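Local coordinates for hypoxanthine-guanine-xanthine phosphoribosyltransferase (Tritrichomonas foetus, PDB 1HGX), which salvages purine bases by transferring phosphoribosyl groups from 5-phospho-alpha-D-ribose 1-diphosphate to hypoxanthine, guanine and xanthine, forming IMP, GMP and XMP, at residues 12-17 / 155-160; 39-44 / 89-94; 130-135 / 172-177. All coordinates share one frame; numbering follows the deposited sequence.

Interaction 1 (12-17 / 155-160). With 5GP (guanosine-5'-monophosphate), chain C.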
loop_
_atom_site.group_PDB
_atom_site.type_symbol
_atom_site.label_atom_id
_atom_site.label_comp_id
_atom_site.label_asym_id
_atom_site.label_seq_id
_atom_site.Cartn_x
_atom_site.Cartn_y
_atom_site.Cartn_z
ATOM N N ARG A 12 16.157 9.326 -18.489
ATOM C CA ARG A 12 14.981 9.623 -19.294
ATOM C C ARG A 12 13.732 8.970 -18.733
ATOM O O ARG A 12 13.800 7.992 -17.986
ATOM C CB ARG A 12 15.163 9.229 -20.759
ATOM C CG ARG A 12 15.505 7.793 -21.017
ATOM C CD ARG A 12 15.933 7.696 -22.459
ATOM N NE ARG A 12 16.520 6.413 -22.814
ATOM C CZ ARG A 12 15.818 5.345 -23.179
ATOM N NH1 ARG A 12 14.489 5.389 -23.226
ATOM N NH2 ARG A 12 16.451 4.252 -23.573
ATOM N N VAL A 13 12.593 9.559 -19.067
ATOM C CA VAL A 13 11.302 9.076 -18.616
ATOM C C VAL A 13 10.770 8.140 -19.676
ATOM O O VAL A 13 10.897 8.424 -20.870
ATOM C CB VAL A 13 10.310 10.239 -18.470
ATOM C CG1 VAL A 13 8.932 9.721 -18.107
ATOM C CG2 VAL A 13 10.812 11.230 -17.426
ATOM N N LEU A 14 10.237 7.003 -19.245
ATOM C CA LEU A 14 9.661 6.038 -20.163
ATOM C C LEU A 14 8.154 6.255 -20.237
ATOM O O LEU A 14 7.560 6.177 -21.307
ATOM C CB LEU A 14 9.966 4.609 -19.712
ATOM C CG LEU A 14 11.436 4.169 -19.695
ATOM C CD1 LEU A 14 11.518 2.705 -19.289
ATOM C CD2 LEU A 14 12.079 4.371 -21.068
ATOM N N TYR A 15 7.536 6.525 -19.089
ATOM C CA TYR A 15 6.088 6.750 -19.017
ATOM C C TYR A 15 5.811 7.801 -17.974
ATOM O O TYR A 15 6.402 7.778 -16.901
ATOM C CB TYR A 15 5.345 5.459 -18.634
ATOM C CG TYR A 15 5.574 4.333 -19.605
ATOM C CD1 TYR A 15 4.963 4.330 -20.856
ATOM C CD2 TYR A 15 6.472 3.318 -19.312
ATOM C CE1 TYR A 15 5.253 3.349 -21.790
ATOM C CE2 TYR A 15 6.765 2.335 -20.239
ATOM C CZ TYR A 15 6.157 2.359 -21.474
ATOM O OH TYR A 15 6.476 1.391 -22.398
ATOM N N ASN A 16 4.957 8.756 -18.313
ATOM C CA ASN A 16 4.593 9.822 -17.383
ATOM C C ASN A 16 3.346 9.412 -16.593
ATOM O O ASN A 16 2.724 8.399 -16.903
ATOM C CB ASN A 16 4.371 11.148 -18.130
ATOM C CG ASN A 16 3.333 11.039 -19.226
ATOM O OD1 ASN A 16 2.170 10.734 -18.968
ATOM N ND2 ASN A 16 3.749 11.286 -20.463
ATOM N N GLN A 17 2.956 10.219 -15.612
ATOM C CA GLN A 17 1.801 9.889 -14.779
ATOM C C GLN A 17 0.528 9.698 -15.598
ATOM O O GLN A 17 -0.297 8.845 -15.277
ATOM C CB GLN A 17 1.610 10.933 -13.668
ATOM C CG GLN A 17 0.814 10.441 -12.434
ATOM C CD GLN A 17 1.430 9.212 -11.742
ATOM O OE1 GLN A 17 0.842 8.125 -11.738
ATOM N NE2 GLN A 17 2.587 9.384 -11.151
ATOM N N ARG A 155 17.048 -1.955 -18.552
ATOM C CA ARG A 155 17.806 -0.940 -17.815
ATOM C C ARG A 155 17.256 -0.941 -16.388
ATOM O O ARG A 155 16.244 -1.592 -16.114
ATOM C CB ARG A 155 17.617 0.456 -18.432
ATOM C CG ARG A 155 18.064 0.618 -19.892
ATOM C CD ARG A 155 19.571 0.537 -20.061
ATOM N NE ARG A 155 20.261 1.518 -19.225
ATOM C CZ ARG A 155 20.429 2.802 -19.535
ATOM N NH1 ARG A 155 19.962 3.289 -20.676
ATOM N NH2 ARG A 155 21.026 3.608 -18.671
ATOM N N TYR A 156 17.921 -0.234 -15.474
ATOM C CA TYR A 156 17.447 -0.183 -14.098
ATOM C C TYR A 156 16.333 0.835 -14.025
ATOM O O TYR A 156 16.559 2.028 -14.206
ATOM C CB TYR A 156 18.553 0.190 -13.108
ATOM C CG TYR A 156 18.133 -0.083 -11.676
ATOM C CD1 TYR A 156 18.192 -1.373 -11.155
ATOM C CD2 TYR A 156 17.614 0.930 -10.868
ATOM C CE1 TYR A 156 17.741 -1.652 -9.881
ATOM C CE2 TYR A 156 17.160 0.657 -9.584
ATOM C CZ TYR A 156 17.229 -0.633 -9.101
ATOM O OH TYR A 156 16.785 -0.916 -7.833
ATOM N N ILE A 157 15.128 0.336 -13.794
ATOM C CA ILE A 157 13.931 1.153 -13.711
ATOM C C ILE A 157 13.771 1.807 -12.342
ATOM O O ILE A 157 13.949 1.171 -11.290
ATOM C CB ILE A 157 12.678 0.313 -14.108
ATOM C CG1 ILE A 157 12.889 -0.284 -15.504
ATOM C CG2 ILE A 157 11.404 1.152 -14.062
ATOM C CD1 ILE A 157 13.306 0.739 -16.578
ATOM N N ILE A 158 13.356 3.065 -12.373
ATOM C CA ILE A 158 13.186 3.859 -11.172
ATOM C C ILE A 158 11.866 4.657 -11.232
ATOM O O ILE A 158 11.345 4.911 -12.323
ATOM C CB ILE A 158 14.453 4.776 -11.021
ATOM C CG1 ILE A 158 14.924 4.779 -9.581
ATOM C CG2 ILE A 158 14.247 6.171 -11.600
ATOM C CD1 ILE A 158 15.359 3.428 -9.118
ATOM N N GLY A 159 11.280 4.953 -10.067
ATOM C CA GLY A 159 10.050 5.736 -10.015
ATOM C C GLY A 159 8.748 4.978 -9.808
ATOM O O GLY A 159 8.666 3.766 -10.033
ATOM N N TYR A 160 7.736 5.695 -9.328
ATOM C CA TYR A 160 6.409 5.129 -9.088
ATOM C C TYR A 160 6.484 3.806 -8.322
ATOM O O TYR A 160 5.968 2.776 -8.767
ATOM C CB TYR A 160 5.681 4.941 -10.430
ATOM C CG TYR A 160 4.222 4.577 -10.289
ATOM C CD1 TYR A 160 3.323 5.447 -9.669
ATOM C CD2 TYR A 160 3.740 3.352 -10.759
ATOM C CE1 TYR A 160 1.974 5.101 -9.524
ATOM C CE2 TYR A 160 2.407 3.003 -10.619
ATOM C CZ TYR A 160 1.534 3.878 -10.001
ATOM O OH TYR A 160 0.215 3.522 -9.888
HETATM P P 5GP C . 13.556 -11.527 -11.093
HETATM O O1P 5GP C . 12.424 -11.509 -12.045
HETATM O O2P 5GP C . 13.415 -12.559 -10.064
HETATM O O3P 5GP C . 14.848 -11.532 -11.804
HETATM O "O5'" 5GP C . 13.583 -10.105 -10.454
HETATM C "C5'" 5GP C . 12.442 -9.335 -10.102
HETATM C "C4'" 5GP C . 12.716 -8.689 -8.803
HETATM O "O4'" 5GP C . 13.779 -7.723 -8.860
HETATM C "C3'" 5GP C . 11.511 -7.966 -8.286
HETATM O "O3'" 5GP C . 11.666 -7.955 -6.871
HETATM C "C2'" 5GP C . 11.776 -6.610 -8.816
HETATM O "O2'" 5GP C . 11.087 -5.644 -8.037
HETATM C "C1'" 5GP C . 13.287 -6.393 -8.731
HETATM N N9 5GP C . 13.763 -5.586 -9.920
HETATM C C8 5GP C . 13.998 -6.069 -11.199
HETATM N N7 5GP C . 14.345 -5.152 -12.066
HETATM C C5 5GP C . 14.331 -3.954 -11.346
HETATM C C6 5GP C . 14.508 -2.613 -11.815
HETATM O O6 5GP C . 14.877 -2.252 -12.931
HETATM N N1 5GP C . 14.215 -1.664 -10.846
HETATM C C2 5GP C . 13.809 -1.962 -9.548
HETATM N N2 5GP C . 13.684 -0.936 -8.704
HETATM N N3 5GP C . 13.673 -3.229 -9.084
HETATM C C4 5GP C . 13.918 -4.187 -10.043
HETATM O O HOH W 1 18.737 2.684 -23.303
#

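Interaction 2 (39-44 / 89-94)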
loop_
_atom_site.group_PDB
_atom_site.type_symbol
_atom_site.label_atom_id
_atom_site.label_comp_id
_atom_site.label_asym_id
_atom_site.label_seq_id
_atom_site.Cartn_x
_atom_site.Cartn_y
_atom_site.Cartn_z
ATOM N N ASN A 39 -14.912 -12.515 -5.557
ATOM C CA ASN A 39 -14.399 -12.233 -4.208
ATOM C C ASN A 39 -12.969 -12.757 -4.101
ATOM O O ASN A 39 -12.650 -13.589 -3.246
ATOM C CB ASN A 39 -15.271 -12.894 -3.138
ATOM C CG ASN A 39 -14.848 -12.511 -1.735
ATOM O OD1 ASN A 39 -15.005 -13.285 -0.795
ATOM N ND2 ASN A 39 -14.288 -11.313 -1.590
ATOM N N PRO A 40 -12.075 -12.256 -4.972
ATOM C CA PRO A 40 -10.683 -12.699 -4.973
ATOM C C PRO A 40 -9.794 -12.154 -3.882
ATOM O O PRO A 40 -10.081 -11.124 -3.274
ATOM C CB PRO A 40 -10.195 -12.195 -6.331
ATOM C CG PRO A 40 -10.844 -10.833 -6.387
ATOM C CD PRO A 40 -12.275 -11.168 -5.951
ATOM N N VAL A 41 -8.688 -12.856 -3.658
ATOM C CA VAL A 41 -7.674 -12.424 -2.715
ATOM C C VAL A 41 -6.649 -11.747 -3.643
ATOM O O VAL A 41 -6.084 -12.381 -4.535
ATOM C CB VAL A 41 -7.013 -13.616 -1.984
ATOM C CG1 VAL A 41 -5.921 -13.113 -1.046
ATOM C CG2 VAL A 41 -8.057 -14.391 -1.190
ATOM N N MET A 42 -6.475 -10.445 -3.480
ATOM C CA MET A 42 -5.542 -9.679 -4.303
ATOM C C MET A 42 -4.279 -9.509 -3.487
ATOM O O MET A 42 -4.259 -8.758 -2.516
ATOM C CB MET A 42 -6.114 -8.296 -4.590
ATOM C CG MET A 42 -7.534 -8.310 -5.056
ATOM S SD MET A 42 -7.582 -8.502 -6.796
ATOM C CE MET A 42 -7.244 -6.918 -7.228
ATOM N N ILE A 43 -3.220 -10.176 -3.905
ATOM C CA ILE A 43 -1.961 -10.131 -3.196
ATOM C C ILE A 43 -1.019 -9.071 -3.714
ATOM O O ILE A 43 -0.722 -9.019 -4.901
ATOM C CB ILE A 43 -1.250 -11.490 -3.278
ATOM C CG1 ILE A 43 -2.155 -12.583 -2.704
ATOM C CG2 ILE A 43 0.099 -11.431 -2.565
ATOM C CD1 ILE A 43 -1.600 -13.960 -2.889
ATOM N N CYS A 44 -0.551 -8.220 -2.817
ATOM C CA CYS A 44 0.397 -7.194 -3.195
ATOM C C CYS A 44 1.779 -7.640 -2.702
ATOM O O CYS A 44 1.952 -7.979 -1.518
ATOM C CB CYS A 44 0.028 -5.861 -2.542
ATOM S SG CYS A 44 1.265 -4.568 -2.739
ATOM N N LEU A 89 1.144 -14.764 3.752
ATOM C CA LEU A 89 -0.261 -14.379 3.701
ATOM C C LEU A 89 -0.997 -14.642 5.006
ATOM O O LEU A 89 -0.652 -15.559 5.752
ATOM C CB LEU A 89 -0.974 -15.159 2.601
ATOM C CG LEU A 89 -0.480 -15.060 1.156
ATOM C CD1 LEU A 89 -1.380 -15.922 0.276
ATOM C CD2 LEU A 89 -0.492 -13.618 0.683
ATOM N N LYS A 90 -2.013 -13.831 5.269
ATOM C CA LYS A 90 -2.845 -13.998 6.454
ATOM C C LYS A 90 -4.019 -14.890 6.055
ATOM O O LYS A 90 -4.523 -15.686 6.848
ATOM C CB LYS A 90 -3.354 -12.638 6.941
ATOM N N THR A 91 -4.404 -14.787 4.788
ATOM C CA THR A 91 -5.525 -15.527 4.221
ATOM C C THR A 91 -5.213 -16.945 3.763
ATOM O O THR A 91 -4.156 -17.210 3.183
ATOM C CB THR A 91 -6.087 -14.767 3.005
ATOM O OG1 THR A 91 -6.271 -13.392 3.363
ATOM C CG2 THR A 91 -7.421 -15.355 2.560
ATOM N N ASN A 92 -6.127 -17.862 4.055
ATOM C CA ASN A 92 -5.985 -19.235 3.601
ATOM C C ASN A 92 -6.566 -19.130 2.194
ATOM O O ASN A 92 -7.745 -18.811 2.043
ATOM C CB ASN A 92 -6.828 -20.190 4.453
ATOM C CG ASN A 92 -6.835 -21.622 3.907
ATOM O OD1 ASN A 92 -6.317 -21.894 2.823
ATOM N ND2 ASN A 92 -7.447 -22.533 4.649
ATOM N N ILE A 93 -5.736 -19.343 1.172
ATOM C CA ILE A 93 -6.201 -19.223 -0.211
ATOM C C ILE A 93 -6.766 -20.477 -0.864
ATOM O O ILE A 93 -7.069 -20.481 -2.060
ATOM C CB ILE A 93 -5.125 -18.588 -1.141
ATOM C CG1 ILE A 93 -3.893 -19.494 -1.270
ATOM C CG2 ILE A 93 -4.752 -17.205 -0.622
ATOM C CD1 ILE A 93 -2.892 -19.036 -2.332
ATOM N N GLU A 94 -6.919 -21.542 -0.090
ATOM C CA GLU A 94 -7.472 -22.780 -0.621
ATOM C C GLU A 94 -8.875 -22.508 -1.162
ATOM O O GLU A 94 -9.730 -21.982 -0.450
ATOM C CB GLU A 94 -7.551 -23.818 0.494
ATOM C CG GLU A 94 -8.143 -25.139 0.078
ATOM C CD GLU A 94 -8.300 -26.104 1.244
ATOM O OE1 GLU A 94 -8.235 -25.669 2.421
ATOM O OE2 GLU A 94 -8.507 -27.306 0.972
#

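Interaction 3 (130-135 / 172-177). With 5GP (guanosine-5'-monophosphate), chain C.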
loop_
_atom_site.group_PDB
_atom_site.type_symbol
_atom_site.label_atom_id
_atom_site.label_comp_id
_atom_site.label_asym_id
_atom_site.label_seq_id
_atom_site.Cartn_x
_atom_site.Cartn_y
_atom_site.Cartn_z
ATOM N N THR A 130 1.414 -7.755 -13.469
ATOM C CA THR A 130 2.642 -7.019 -13.206
ATOM C C THR A 130 2.597 -5.628 -13.851
ATOM O O THR A 130 2.013 -5.443 -14.926
ATOM C CB THR A 130 3.892 -7.826 -13.674
ATOM O OG1 THR A 130 5.082 -7.212 -13.157
ATOM C CG2 THR A 130 3.972 -7.917 -15.200
ATOM N N LEU A 131 3.150 -4.638 -13.162
ATOM C CA LEU A 131 3.163 -3.286 -13.699
ATOM C C LEU A 131 4.091 -3.282 -14.911
ATOM O O LEU A 131 3.720 -2.782 -15.979
ATOM C CB LEU A 131 3.664 -2.295 -12.650
ATOM C CG LEU A 131 3.346 -0.790 -12.724
ATOM C CD1 LEU A 131 4.630 -0.018 -12.535
ATOM C CD2 LEU A 131 2.650 -0.372 -14.007
ATOM N N CYS A 132 5.266 -3.890 -14.759
ATOM C CA CYS A 132 6.239 -3.943 -15.844
ATOM C C CYS A 132 6.824 -5.310 -16.085
ATOM O O CYS A 132 6.912 -6.142 -15.179
ATOM C CB CYS A 132 7.422 -2.997 -15.576
ATOM S SG CYS A 132 7.067 -1.245 -15.553
ATOM N N ASP A 133 7.216 -5.535 -17.328
ATOM C CA ASP A 133 7.890 -6.760 -17.711
ATOM C C ASP A 133 9.166 -6.272 -18.405
ATOM O O ASP A 133 9.092 -5.584 -19.424
ATOM C CB ASP A 133 7.054 -7.586 -18.682
ATOM C CG ASP A 133 7.733 -8.883 -19.066
ATOM O OD1 ASP A 133 8.622 -9.341 -18.319
ATOM O OD2 ASP A 133 7.370 -9.454 -20.107
ATOM N N LYS A 134 10.322 -6.558 -17.815
ATOM C CA LYS A 134 11.589 -6.138 -18.401
ATOM C C LYS A 134 11.933 -7.048 -19.580
ATOM O O LYS A 134 11.977 -8.264 -19.444
ATOM C CB LYS A 134 12.705 -6.176 -17.354
ATOM C CG LYS A 134 14.001 -5.551 -17.847
ATOM C CD LYS A 134 15.083 -5.526 -16.780
ATOM C CE LYS A 134 14.727 -4.607 -15.640
ATOM N NZ LYS A 134 15.895 -4.352 -14.761
ATOM N N ASP A 135 12.123 -6.462 -20.752
ATOM C CA ASP A 135 12.450 -7.243 -21.935
ATOM C C ASP A 135 13.935 -7.590 -21.953
ATOM O O ASP A 135 14.773 -6.770 -22.339
ATOM C CB ASP A 135 12.074 -6.479 -23.205
ATOM C CG ASP A 135 12.237 -7.309 -24.468
ATOM O OD1 ASP A 135 12.471 -8.538 -24.380
ATOM O OD2 ASP A 135 12.111 -6.720 -25.558
ATOM N N PRO A 172 6.728 10.593 -9.953
ATOM C CA PRO A 172 5.446 10.333 -10.613
ATOM C C PRO A 172 5.569 9.686 -12.002
ATOM O O PRO A 172 4.590 9.600 -12.745
ATOM C CB PRO A 172 4.828 11.727 -10.690
ATOM C CG PRO A 172 6.016 12.589 -10.935
ATOM C CD PRO A 172 7.032 12.040 -9.954
ATOM N N VAL A 173 6.764 9.214 -12.335
ATOM C CA VAL A 173 7.014 8.601 -13.630
ATOM C C VAL A 173 7.831 7.320 -13.473
ATOM O O VAL A 173 8.366 7.027 -12.405
ATOM C CB VAL A 173 7.847 9.549 -14.550
ATOM C CG1 VAL A 173 7.129 10.873 -14.769
ATOM C CG2 VAL A 173 9.228 9.797 -13.946
ATOM N N ILE A 174 7.897 6.550 -14.548
ATOM C CA ILE A 174 8.708 5.346 -14.577
ATOM C C ILE A 174 9.854 5.773 -15.500
ATOM O O ILE A 174 9.617 6.256 -16.606
ATOM C CB ILE A 174 7.918 4.164 -15.168
ATOM C CG1 ILE A 174 6.888 3.668 -14.141
ATOM C CG2 ILE A 174 8.862 3.045 -15.612
ATOM C CD1 ILE A 174 5.922 2.657 -14.696
ATOM N N GLY A 175 11.088 5.662 -15.032
ATOM C CA GLY A 175 12.206 6.079 -15.856
ATOM C C GLY A 175 13.449 5.261 -15.614
ATOM O O GLY A 175 13.457 4.374 -14.765
ATOM N N ILE A 176 14.503 5.583 -16.357
ATOM C CA ILE A 176 15.785 4.887 -16.277
ATOM C C ILE A 176 16.745 5.631 -15.364
ATOM O O ILE A 176 16.923 6.847 -15.492
ATOM C CB ILE A 176 16.425 4.768 -17.693
ATOM C CG1 ILE A 176 15.546 3.885 -18.593
ATOM C CG2 ILE A 176 17.849 4.224 -17.605
ATOM C CD1 ILE A 176 15.924 3.907 -20.049
ATOM N N LEU A 177 17.366 4.896 -14.452
ATOM C CA LEU A 177 18.328 5.465 -13.512
ATOM C C LEU A 177 19.613 5.730 -14.308
ATOM O O LEU A 177 20.059 4.858 -15.062
ATOM C CB LEU A 177 18.599 4.447 -12.394
ATOM C CG LEU A 177 19.212 4.780 -11.026
ATOM C CD1 LEU A 177 20.528 4.063 -10.852
ATOM C CD2 LEU A 177 19.351 6.273 -10.815
HETATM P P 5GP C . 13.556 -11.527 -11.093
HETATM O O1P 5GP C . 12.424 -11.509 -12.045
HETATM O O2P 5GP C . 13.415 -12.559 -10.064
HETATM O O3P 5GP C . 14.848 -11.532 -11.804
HETATM O "O5'" 5GP C . 13.583 -10.105 -10.454
HETATM C "C5'" 5GP C . 12.442 -9.335 -10.102
HETATM C "C4'" 5GP C . 12.716 -8.689 -8.803
HETATM O "O4'" 5GP C . 13.779 -7.723 -8.860
HETATM C "C3'" 5GP C . 11.511 -7.966 -8.286
HETATM O "O3'" 5GP C . 11.666 -7.955 -6.871
HETATM C "C2'" 5GP C . 11.776 -6.610 -8.816
HETATM O "O2'" 5GP C . 11.087 -5.644 -8.037
HETATM C "C1'" 5GP C . 13.287 -6.393 -8.731
HETATM N N9 5GP C . 13.763 -5.586 -9.920
HETATM C C8 5GP C . 13.998 -6.069 -11.199
HETATM N N7 5GP C . 14.345 -5.152 -12.066
HETATM C C5 5GP C . 14.331 -3.954 -11.346
HETATM C C6 5GP C . 14.508 -2.613 -11.815
HETATM O O6 5GP C . 14.877 -2.252 -12.931
HETATM N N1 5GP C . 14.215 -1.664 -10.846
HETATM C C2 5GP C . 13.809 -1.962 -9.548
HETATM N N2 5GP C . 13.684 -0.936 -8.704
HETATM N N3 5GP C . 13.673 -3.229 -9.084
HETATM C C4 5GP C . 13.918 -4.187 -10.043
#

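Interaction 1 (12-17 / 155-160)
Leu14 and Ile157 bring the two segments together, their side chains crossing at about a right angle with CD1 of Leu14 3.8 Å from CD1 of Ile157. Both start beside the backbone N, but the CD1 branch of Leu14 is extended, whereas Ile157 bends at its second torsion (chi2 -52°), bringing CD1 round to the leucine. At the far end of the segments Gln17 and Tyr160 also cross nearly at right angles. The amide oxygen OE1 of Gln17 sits obliquely to the phenol, 3.9 Å from CE1 of Tyr160, and the two planes are turned 57° apart. This is packing, since Gln17 OE1 is hydrogen-bonded to Gln21 and Tyr160 OH to Asp55. At the Arg12 and Arg155 end a water joins the two side chains. It accepts from Arg155 NH1 at 3.0 Å, lying in the guanidinium plane at its edge, and more weakly from Arg12 NH2. Both arginines also have acidic partners, Glu153 for Arg12, and Glu11 and Glu179 for Arg155.

The other side of segment 155-160 belongs to the nucleotide. The Ile157 N-H points at guanine O6 (N to O6 2.7 Å), and Ile157 O accepts from guanine N1 at 2.9 Å, both nearly straight at 162°; a weaker bond reaches that O from N2. The Tyr156 ring lies nearly parallel to the base, with N1 3.6 Å above one ring face and offset toward its rim. Strands 10-15 and 157-158 flank strand 174-177 in a three-stranded antiparallel sheet, with a classic beta bulge where Leu14 and Tyr15 both face Ile174. Such a small sheet beside the core, offering main-chain groups and an aromatic ring to the base, is the hood of a type I phosphoribosyltransferase and the purine pocket it builds.

Interaction 2 (39-44 / 89-94)
This is a buried, purely apolar contact in which the loop between strands 84-87 and 97-102 folds over one side of strand 41-45, in the large mixed sheet. Ile43 and Leu89 make the most intimate part of it. Their side chains cross at about a right angle, and CD1 of Ile43 rests in the fork of the leucine, 3.7 Å from CD1 of Leu89 and 3.8 Å from CD2 of the same residue. Two residues back along the strand, Val41 and Thr91 meet tip to tip through their methyls, CG2 of Val41 lying 3.9 Å from CG2 of Thr91. The threonine can offer its methyl here because that group stands anti to its main-chain N, while OG1 (chi1 -48°) is carried to a hydrogen bond with Asp67. Strand 41-45 runs parallel to both of its neighbours, 65-72 and 97-102, in the Rossmann-like core of the phosphoribosyltransferase fold, and residues alternate between its two sides: Val41 and Ile43 face the loop, Met42 and Cys44 do not. Ile93 adds a looser contact, its CG2 4.3 Å from CG1 of Val41. An Asx turn spans Ile93: Asn92 OD1 accepts from Glu94 N at 3.0 Å, the donor lying 40° out of the carbonyl plane. Leu118 of helix 109-119 touches Ile43, Leu89 and Ile93 alike.

Interaction 3 (130-135 / 172-177)
Lys134 NZ is gripped by several groups at once, while Leu131 and Cys132, just before it in the chain, pack on Ile174 of segment 172-177. The ammonium donates to guanine O6 of the bound GMP at 3.0 Å and to guanine N7 at 3.2 Å, straddling the two acceptors on this edge of the base. The carbonyl O of Arg155 takes a further hydrogen bond, and Asp106, probably the proton acceptor of the reaction, forms a long, weak ion pair with the same nitrogen. Lys134 leaves the strand extended and then bends at its third torsion (chi3 -67°), which brings NZ to the O6 and N7 edge of the purine. All three substrate bases have an oxygen at position 6 and a nitrogen at position 7, so this double grip is consistent with the enzyme's use of 6-oxopurines.

The contact between the segments themselves is small and buried. Leu131 and Ile174 reach for each other tip to tip, with CD1 of Leu131 3.7 Å from CD1 of Ile174, and the same isoleucine methyl lies 4.2 Å from SG of Cys132. One methyl thus meets two consecutive residues where the chain turns a corner at Leu131. That corner is spanned by Thr130 OG1, which donates to Cys132 O at 2.9 Å from a position tilted 32° out of the carbonyl plane.

Strands 125-130 and 132-134, before and after the corner, both belong to the mixed core sheet, the second lying between 147-152 and 104-105, where Ile104 touches both Cys132 and Lys134. Ile174, in turn, begins the middle strand of the small antiparallel sheet, flanked by 10-15 and 157-158, so its side chain bridges the hood and the core.

How the interactions relate
Interactions 1 and 3 form one unit, their centres about 5 Å apart. Strand 174-177 of interaction 3 is the middle strand between those of interaction 1, bonded to one through Leu14 N to Ile174 O at 2.8 Å and to the other through Ile158 N to Gly175 O at 2.7 Å. Both contribute to the guanine site: 155-160 gives main-chain groups and the Tyr156 ring, 130-135 gives Lys134. Interaction 2 lies on the opposite side of the chain's centre, with its centre about 30 Å from that of interaction 1 and 26 Å from that of interaction 3. The side chain of Ile43 is about 13 Å from the bound 5GP. Interaction 2 thus packs the core sheet away from the base.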